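Local coordinates for methyltransferase domain-containing protein (Serratia marcescens, PDB 7CLU), which catalyses an S-adenosyl-L-methionine-dependent O-methylation in the prodigiosin synthetic pathway and recognises its substrate by induced fit, at the interface of chains A and B. Coordinates in Å, arbitrary orientation; residue numbers count along the deposited sequence, not the author numbering. Chains: chain A/B, Methyltransferase domain-containing protein.

The interface of chains A and B. Residues chain A 278, 281-285, 289; chain B 59, 62-63, 69.
A loop of chain A, joining strand 270-275 to helix 286-298, lies across helix 51-63 and strand 68-70 in the dimerisation domain of chain B. The tight part is mainly apolar, with two loop carbonyls laid on aliphatic carbons. B:Ile59, its CG2 anti to the backbone N, suits this place because branching gives it two arms to spread over the loop: CG2 lies 3.5 Å from the A:Lys282 carbonyl O and also faces the methyl of A:Ala289, while CD1 reaches toward A:Lys282 CB. A:Ser283 O rests 3.4 Å from B:Ala63 CA. Small alanines suit the point where helix 286-298 packs on helix 51-63; A:Ala289 CB meets B:Ala63 CB tip to tip at 3.8 Å.

The looser side is polar and water-bridged. B:Gln69, long and bent at chi2 (-101°), directs NE2 almost along the C=O axis of A:Asp281, giving a 2.9 Å hydrogen bond to its O with the acceptor near the amide plane. The same NE2 shares water 1 with A:Lys282 O. A:Ser283 OG donates to the syn lone pair of A:Asp281 OD1 (2.7 Å), which may brace the loop locally, and its small CB sits over the rim of one flat guanidinium face of B:Arg62. B:Arg62 NE, A:Asp281 OD2 and B:Gln69 O share water 2; the opposite charges of carboxylate and guanidinium, not in contact, may add mild attraction.

Part of a larger two-fold interface, this contact helps to hold one subunit's catalytic domain against the other's dimerisation domain, its centre about 15 Å from A:His247, the predicted catalytic base.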
ATOM      1  N   LEU A 278       9.180  -3.041 -19.466  1.00 29.72           N
ATOM      2  CA  LEU A 278       9.869  -4.045 -18.674  1.00 29.21           C
ATOM      3  C   LEU A 278      11.253  -4.298 -19.260  1.00 30.83           C
ATOM      4  O   LEU A 278      11.483  -4.126 -20.460  1.00 30.20           O
ATOM      5  CB  LEU A 278       9.068  -5.342 -18.654  1.00 28.66           C
ATOM      6  CG  LEU A 278       7.629  -5.176 -18.159  1.00 28.89           C
ATOM      7  CD1 LEU A 278       6.794  -6.394 -18.477  1.00 26.39           C
ATOM      8  CD2 LEU A 278       7.672  -4.914 -16.681  1.00 28.06           C
ATOM      9  N   ASP A 281      14.657  -9.426 -19.588  1.00 38.15           N
ATOM     10  CA  ASP A 281      14.112 -10.708 -19.151  1.00 35.33           C
ATOM     11  C   ASP A 281      12.793 -10.564 -18.396  1.00 32.45           C
ATOM     12  O   ASP A 281      12.384 -11.501 -17.699  1.00 35.90           O
ATOM     13  CB  ASP A 281      15.123 -11.461 -18.285  1.00 38.36           C
ATOM     14  CG  ASP A 281      15.372 -10.785 -16.943  1.00 40.47           C
ATOM     15  OD1 ASP A 281      15.108  -9.565 -16.809  1.00 36.67           O
ATOM     16  OD2 ASP A 281      15.857 -11.483 -16.022  1.00 41.66           O
ATOM     17  N   LYS A 282      12.125  -9.417 -18.524  1.00 33.74           N
ATOM     18  CA  LYS A 282      10.834  -9.168 -17.872  1.00 31.52           C
ATOM     19  C   LYS A 282      10.892  -9.552 -16.392  1.00 30.47           C
ATOM     20  O   LYS A 282      10.059 -10.301 -15.874  1.00 28.79           O
ATOM     21  CB  LYS A 282       9.702  -9.893 -18.612  1.00 32.04           C
ATOM     22  CG  LYS A 282       9.539  -9.431 -20.064  1.00 29.43           C
ATOM     23  CD  LYS A 282       8.543 -10.285 -20.888  1.00 29.03           C
ATOM     24  CE  LYS A 282       7.125  -9.706 -20.854  1.00 37.26           C
ATOM     25  NZ  LYS A 282       6.091 -10.482 -21.647  1.00 30.96           N
ATOM     26  N   SER A 283      11.921  -9.034 -15.716  1.00 32.88           N
ATOM     27  CA  SER A 283      12.128  -9.224 -14.285  1.00 32.46           C
ATOM     28  C   SER A 283      11.890  -7.951 -13.491  1.00 29.32           C
ATOM     29  O   SER A 283      12.059  -7.952 -12.263  1.00 29.24           O
ATOM     30  CB  SER A 283      13.554  -9.724 -14.011  1.00 30.74           C
ATOM     31  OG  SER A 283      14.504  -8.720 -14.321  1.00 33.24           O
ATOM     32  N   GLY A 284      11.511  -6.875 -14.158  1.00 29.08           N
ATOM     33  CA  GLY A 284      11.364  -5.586 -13.540  1.00 26.67           C
ATOM     34  C   GLY A 284      11.343  -4.539 -14.623  1.00 27.36           C
ATOM     35  O   GLY A 284      11.116  -4.860 -15.794  1.00 27.53           O
ATOM     36  N   PRO A 285      11.595  -3.267 -14.266  1.00 23.29           N
ATOM     37  CA  PRO A 285      11.821  -2.828 -12.877  1.00 29.20           C
ATOM     38  C   PRO A 285      10.558  -2.921 -12.010  1.00 25.89           C
ATOM     39  O   PRO A 285       9.472  -3.187 -12.523  1.00 25.17           O
ATOM     40  CB  PRO A 285      12.275  -1.374 -13.027  1.00 28.52           C
ATOM     41  CG  PRO A 285      11.777  -0.946 -14.350  1.00 31.80           C
ATOM     42  CD  PRO A 285      11.741  -2.160 -15.230  1.00 28.15           C
ATOM     43  N   ALA A 289       6.606  -3.297 -13.151  1.00 24.62           N
ATOM     44  CA  ALA A 289       5.952  -4.581 -12.955  1.00 18.36           C
ATOM     45  C   ALA A 289       4.630  -4.411 -12.208  1.00 25.79           C
ATOM     46  O   ALA A 289       3.617  -5.030 -12.563  1.00 24.27           O
ATOM     47  CB  ALA A 289       6.892  -5.525 -12.210  1.00 20.36           C
TER
ATOM     48  N   ILE B  59       5.675 -11.727 -12.632  1.00 27.65           N
ATOM     49  CA  ILE B  59       6.691 -10.719 -12.901  1.00 26.09           C
ATOM     50  C   ILE B  59       6.812  -9.749 -11.726  1.00 24.64           C
ATOM     51  O   ILE B  59       7.917  -9.376 -11.327  1.00 24.04           O
ATOM     52  CB  ILE B  59       6.385  -9.987 -14.222  1.00 26.92           C
ATOM     53  CG1 ILE B  59       6.581 -10.928 -15.408  1.00 25.18           C
ATOM     54  CG2 ILE B  59       7.301  -8.784 -14.409  1.00 23.16           C
ATOM     55  CD1 ILE B  59       6.109 -10.341 -16.739  1.00 29.22           C
ATOM     56  N   ARG B  62       8.713 -11.577  -8.883  1.00 27.47           N
ATOM     57  CA  ARG B  62      10.145 -11.575  -9.160  1.00 24.58           C
ATOM     58  C   ARG B  62      10.740 -10.192  -8.908  1.00 28.75           C
ATOM     59  O   ARG B  62      11.791 -10.067  -8.267  1.00 28.27           O
ATOM     60  CB  ARG B  62      10.411 -12.030 -10.598  1.00 28.69           C
ATOM     61  CG  ARG B  62      11.743 -11.521 -11.196  1.00 29.63           C
ATOM     62  CD  ARG B  62      12.961 -12.164 -10.491  1.00 31.51           C
ATOM     63  NE  ARG B  62      14.233 -11.734 -11.056  1.00 33.36           N
ATOM     64  CZ  ARG B  62      14.907 -10.645 -10.680  1.00 30.41           C
ATOM     65  NH1 ARG B  62      14.433  -9.842  -9.731  1.00 28.48           N
ATOM     66  NH2 ARG B  62      16.061 -10.349 -11.265  1.00 35.45           N
ATOM     67  N   ALA B  63      10.058  -9.137  -9.367  1.00 27.15           N
ATOM     68  CA  ALA B  63      10.607  -7.790  -9.225  1.00 25.37           C
ATOM     69  C   ALA B  63      10.653  -7.360  -7.768  1.00 25.91           C
ATOM     70  O   ALA B  63      11.528  -6.574  -7.382  1.00 27.62           O
ATOM     71  CB  ALA B  63       9.793  -6.787 -10.052  1.00 25.05           C
ATOM     72  N   GLN B  69      13.953 -15.893 -11.237  1.00 35.96           N
ATOM     73  CA  GLN B  69      13.490 -16.235 -12.572  1.00 35.52           C
ATOM     74  C   GLN B  69      14.673 -16.265 -13.527  1.00 36.31           C
ATOM     75  O   GLN B  69      15.470 -15.326 -13.565  1.00 34.79           O
ATOM     76  CB  GLN B  69      12.439 -15.235 -13.070  1.00 33.82           C
ATOM     77  CG  GLN B  69      11.828 -15.613 -14.415  1.00 35.55           C
ATOM     78  CD  GLN B  69      12.430 -14.834 -15.571  1.00 37.25           C
ATOM     79  OE1 GLN B  69      13.215 -15.368 -16.351  1.00 34.97           O
ATOM     80  NE2 GLN B  69      12.062 -13.568 -15.684  1.00 32.71           N
TER
HETATM   81  O   HOH W   1       9.942 -12.366 -14.109  1.00 31.55           O
HETATM   82  O   HOH W   2      15.091 -12.846 -13.678  1.00 38.45           O